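Local coordinates for LAO/AO transport system kinase (Escherichia coli, PDB 2P67), which belongs to the MeaB family of P-loop NTPase-fold proteins, whose core is a parallel beta sheet flanked by helices, at residues Glu163-Val166 with Ala167-Val170; Ser265-Leu268 with Gln269-Gln273. All coordinates share one frame; numbering follows the deposited sequence. Where two conformers were deposited one is given.

In the fold
Contacts 1 and 2 are both local, each made within one unbroken run of chain. Contact 1 is nearer the core. It closes helix 162-167 and leads into strand 172-177 of the parallel sheet, with its centre about 4 Å from the centre of the chain. Contact 2 lies about 17 Å from that centre and starts the long helix 267-294. The two do not touch, and their nearest atoms are about 5 Å apart. Val170 O of contact 1 accepts a hydrogen bond from Gln275 NE2 of the long helix. Contact 1 sets buried valines against the sheet and leaves Arg168 exposed; contact 2 adds two arginines, exposed glutamines and a sodium ion to buried Leu268 and Val271.

Contact 1: Glu163-Val166 with Ala167-Val170; sequences ETEV and ARMV
The backbone bonds from Ala167 N to Glu163 O (2.9 Å) and from Met169 N to Val166 O (3.0 Å) carry the chain from the last turn of helix 162-167 into a type I beta turn, Ala167 to Val170. The first joins residues four apart along the chain, the second residues three apart. Between them, Arg168 N makes only weak bonds to Thr164 O and Glu165 O.

The side chain of Arg168 folds back along the helix. Its CG sits 3.1 Å from Thr164 O. A bend at chi3 (-65°) then brings the guanidinium over Glu165, whose CA lies off one face, toward the rim. The carboxylate of Glu165 is turned 63° from the guanidinium plane. Glu165 OE2 and Arg168 NH2 stay 5.1 Å apart, so no salt bridge forms. Water 1 donates to Glu165 O at 2.7 Å and weakly accepts from Arg168 NH2.

On the buried side, Val166 CG1 meets Val170 CG1 at 4.3 Å. Val166 also packs on Phe173. Met169 CE approaches Glu165 O at 3.6 Å, while its side chain also rests on helix 133-146. Val166 and Val170 thus pack the helix end against Val154 of strand 151-157. On the outer side, water 1 joins Glu165 O to Arg168, and the opposite charges of Glu165 and Arg168 probably attract only weakly at their distance.

Contact 2: Ser265-Leu268 with Gln269-Gln273; sequences SGRL and QQVRQ. With NA (sodium ion), chain B.
Arg267 O accepts from Val271 N at 2.8 Å, and Leu268 O accepts from Arg272 N at 2.9 Å. Both bonds belong to the start of helix 267-294. The bond from Gln270 N to Gly266 O is weak. Gly266 has positive phi. It closes the preceding helix with a Schellman motif and also serves as the N-cap of this one. Ser265 OG, held by Glu232, accepts a weak bond from Arg267 N.

Two side chains make van der Waals contacts with arginines. Arg267 was modelled in two conformers. In the conformer given, Val271 CG2 lies over one face of its guanidinium, 3.7 Å from Arg267 NE and toward the rim, and the two side chains cross at about a right angle. Leu268 CG comes within 4.2 Å of Arg272 NE. Arg272 runs extended (chi2 168°, chi3 158°), which carries its guanidinium past Leu268 to a salt bridge with Asp171.

Of the polar side chains, Gln270 OE1 stands at the edge of the same Arg267 conformer, with the amide and guanidinium planes almost perpendicular (87°). The 2.5 Å approach of Gln270 OE1 to Arg267 NH1 is very short and badly angled, and the arginine has a second conformer, so this bond is doubtful. In the conformer given, NH1 also bonds to Gln274 OE1.

In the metal site, Arg272 O binds the sodium ion at 2.7 Å. Four waters and Ser276 OG bind it too. The ion therefore meets a backbone carbonyl of the helix, while the positive end of Arg272 is drawn off to Asp171, which probably limits repulsion between the two charges.

Contact 1: Glu163-Val166 with Ala167-Val170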
loop_
_atom_site.group_PDB
_atom_site.type_symbol
_atom_site.label_atom_id
_atom_site.label_comp_id
_atom_site.label_asym_id
_atom_site.label_seq_id
_atom_site.Cartn_x
_atom_site.Cartn_y
_atom_site.Cartn_z
ATOM N N GLU A 163 8.090 6.171 7.939
ATOM C CA GLU A 163 9.114 5.568 7.077
ATOM C C GLU A 163 8.710 5.685 5.608
ATOM O O GLU A 163 9.512 6.120 4.780
ATOM C CB GLU A 163 9.392 4.092 7.433
ATOM C CG GLU A 163 9.895 3.860 8.848
ATOM C CD GLU A 163 8.761 3.627 9.825
ATOM O OE1 GLU A 163 7.586 3.727 9.407
ATOM O OE2 GLU A 163 9.052 3.334 11.004
ATOM N N THR A 164 7.470 5.319 5.284
ATOM C CA THR A 164 7.053 5.351 3.882
ATOM C C THR A 164 6.945 6.786 3.343
ATOM O O THR A 164 7.298 7.034 2.188
ATOM C CB THR A 164 5.790 4.507 3.612
ATOM O OG1 THR A 164 4.677 5.063 4.319
ATOM C CG2 THR A 164 6.010 3.040 4.068
ATOM N N GLU A 165 6.515 7.719 4.199
ATOM C CA GLU A 165 6.424 9.153 3.853
ATOM C C GLU A 165 7.800 9.771 3.532
ATOM O O GLU A 165 7.967 10.432 2.510
ATOM C CB GLU A 165 5.733 9.938 4.980
ATOM C CG GLU A 165 4.274 9.521 5.197
ATOM C CD GLU A 165 3.699 9.996 6.527
ATOM O OE1 GLU A 165 4.481 10.308 7.458
ATOM O OE2 GLU A 165 2.453 10.048 6.645
ATOM N N VAL A 166 8.784 9.523 4.396
ATOM C CA VAL A 166 10.163 9.989 4.162
ATOM C C VAL A 166 10.741 9.286 2.923
ATOM O O VAL A 166 11.440 9.893 2.092
ATOM C CB VAL A 166 11.059 9.703 5.395
ATOM C CG1 VAL A 166 12.534 9.959 5.084
ATOM C CG2 VAL A 166 10.622 10.550 6.592
ATOM N N ALA A 167 10.476 7.984 2.816
ATOM C CA ALA A 167 11.056 7.178 1.746
ATOM C C ALA A 167 10.725 7.729 0.370
ATOM O O ALA A 167 11.536 7.618 -0.538
ATOM C CB ALA A 167 10.556 5.739 1.847
ATOM N N ARG A 168 9.535 8.320 0.241
ATOM C CA ARG A 168 9.005 8.833 -1.031
ATOM C C ARG A 168 9.693 10.098 -1.529
ATOM O O ARG A 168 9.457 10.520 -2.655
ATOM C CB ARG A 168 7.515 9.165 -0.891
ATOM C CG ARG A 168 6.591 7.994 -0.710
ATOM C CD ARG A 168 5.152 8.390 -1.013
ATOM N NE ARG A 168 4.592 9.373 -0.085
ATOM C CZ ARG A 168 3.620 9.115 0.793
ATOM N NH1 ARG A 168 3.092 7.896 0.872
ATOM N NH2 ARG A 168 3.170 10.081 1.590
ATOM N N MET A 169 10.509 10.723 -0.686
ATOM C CA MET A 169 11.217 11.933 -1.107
ATOM C C MET A 169 12.749 11.835 -1.104
ATOM O O MET A 169 13.430 12.853 -1.204
ATOM C CB MET A 169 10.747 13.150 -0.280
ATOM C CG MET A 169 11.235 13.205 1.175
ATOM S SD MET A 169 10.514 14.644 2.092
ATOM C CE MET A 169 9.060 13.848 2.661
ATOM N N VAL A 170 13.310 10.626 -0.967
ATOM C CA VAL A 170 14.781 10.508 -0.820
ATOM C C VAL A 170 15.349 9.456 -1.776
ATOM O O VAL A 170 14.607 8.599 -2.260
ATOM C CB VAL A 170 15.210 10.165 0.647
ATOM C CG1 VAL A 170 14.779 11.283 1.616
ATOM C CG2 VAL A 170 14.683 8.781 1.081
HETATM O O HOH W 1 5.997 12.059 1.564
#

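Contact 2: Ser265-Leu268 with Gln269-Gln273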
loop_
_atom_site.group_PDB
_atom_site.type_symbol
_atom_site.label_atom_id
_atom_site.label_comp_id
_atom_site.label_asym_id
_atom_site.label_seq_id
_atom_site.Cartn_x
_atom_site.Cartn_y
_atom_site.Cartn_z
ATOM N N SER A 265 22.380 1.249 -13.555
ATOM C CA SER A 265 21.292 0.905 -14.451
ATOM C C SER A 265 20.454 2.117 -14.828
ATOM O O SER A 265 19.496 1.972 -15.563
ATOM C CB SER A 265 20.376 -0.101 -13.757
ATOM O OG SER A 265 19.893 0.471 -12.551
ATOM N N GLY A 266 20.791 3.289 -14.291
ATOM C CA GLY A 266 19.944 4.484 -14.449
ATOM C C GLY A 266 18.684 4.471 -13.584
ATOM O O GLY A 266 17.764 5.264 -13.807
ATOM N N ARG A 267 18.644 3.573 -12.595
ATOM C CA ARG A 267 17.458 3.427 -11.752
ATOM C C ARG A 267 17.261 4.611 -10.805
ATOM O O ARG A 267 16.124 4.994 -10.549
ATOM C CB ARG A 267 17.467 2.089 -10.985
ATOM C CG ARG A 267 16.299 1.847 -9.995
ATOM C CD ARG A 267 14.882 1.914 -10.599
ATOM N NE ARG A 267 13.888 1.349 -9.679
ATOM C CZ ARG A 267 12.596 1.683 -9.611
ATOM N NH1 ARG A 267 12.078 2.615 -10.399
ATOM N NH2 ARG A 267 11.809 1.079 -8.730
ATOM N N LEU A 268 18.347 5.188 -10.297
ATOM C CA LEU A 268 18.206 6.327 -9.380
ATOM C C LEU A 268 17.463 7.500 -10.030
ATOM O O LEU A 268 16.501 8.021 -9.458
ATOM C CB LEU A 268 19.548 6.786 -8.817
ATOM C CG LEU A 268 19.396 7.813 -7.677
ATOM C CD1 LEU A 268 18.373 7.375 -6.614
ATOM C CD2 LEU A 268 20.732 8.098 -7.039
ATOM N N GLN A 269 17.891 7.892 -11.228
ATOM C CA GLN A 269 17.177 8.932 -11.997
ATOM C C GLN A 269 15.697 8.581 -12.159
ATOM O O GLN A 269 14.819 9.440 -12.014
ATOM C CB GLN A 269 17.825 9.133 -13.386
ATOM C CG GLN A 269 19.129 9.921 -13.376
ATOM C CD GLN A 269 19.985 9.728 -14.655
ATOM O OE1 GLN A 269 20.333 8.579 -15.050
ATOM N NE2 GLN A 269 20.351 10.860 -15.294
ATOM N N GLN A 270 15.409 7.318 -12.472
ATOM C CA GLN A 270 14.028 6.879 -12.631
ATOM C C GLN A 270 13.235 7.020 -11.333
ATOM O O GLN A 270 12.110 7.535 -11.334
ATOM C CB GLN A 270 13.973 5.439 -13.141
ATOM C CG GLN A 270 12.603 5.106 -13.676
ATOM C CD GLN A 270 12.378 3.637 -13.793
ATOM O OE1 GLN A 270 12.518 2.897 -12.813
ATOM N NE2 GLN A 270 12.006 3.191 -14.990
ATOM N N VAL A 271 13.849 6.596 -10.230
ATOM C CA VAL A 271 13.251 6.734 -8.904
ATOM C C VAL A 271 12.887 8.190 -8.614
ATOM O O VAL A 271 11.742 8.486 -8.260
ATOM C CB VAL A 271 14.158 6.142 -7.803
ATOM C CG1 VAL A 271 13.659 6.555 -6.382
ATOM C CG2 VAL A 271 14.177 4.615 -7.923
ATOM N N ARG A 272 13.848 9.093 -8.795
ATOM C CA ARG A 272 13.627 10.524 -8.564
ATOM C C ARG A 272 12.468 11.094 -9.407
ATOM O O ARG A 272 11.615 11.833 -8.881
ATOM C CB ARG A 272 14.910 11.306 -8.813
ATOM C CG ARG A 272 16.007 11.017 -7.826
ATOM C CD ARG A 272 17.301 11.598 -8.326
ATOM N NE ARG A 272 18.251 11.826 -7.243
ATOM C CZ ARG A 272 19.375 12.506 -7.380
ATOM N NH1 ARG A 272 19.680 13.022 -8.575
ATOM N NH2 ARG A 272 20.200 12.663 -6.347
ATOM N N GLN A 273 12.423 10.733 -10.689
ATOM C CA GLN A 273 11.317 11.151 -11.581
ATOM C C GLN A 273 9.964 10.600 -11.122
ATOM O O GLN A 273 8.973 11.341 -11.051
ATOM C CB GLN A 273 11.619 10.759 -13.040
ATOM C CG GLN A 273 10.408 10.771 -13.987
ATOM C CD GLN A 273 9.964 12.169 -14.444
ATOM O OE1 GLN A 273 9.122 12.287 -15.354
ATOM N NE2 GLN A 273 10.516 13.231 -13.823
HETATM NA NA NA B . 12.296 14.033 -7.392
HETATM O O HOH W 2 14.615 13.775 -6.214
HETATM O O HOH W 3 11.632 13.293 -4.619
HETATM O O HOH W 4 12.969 16.295 -6.062
HETATM O O HOH W 5 13.117 15.032 -9.747
#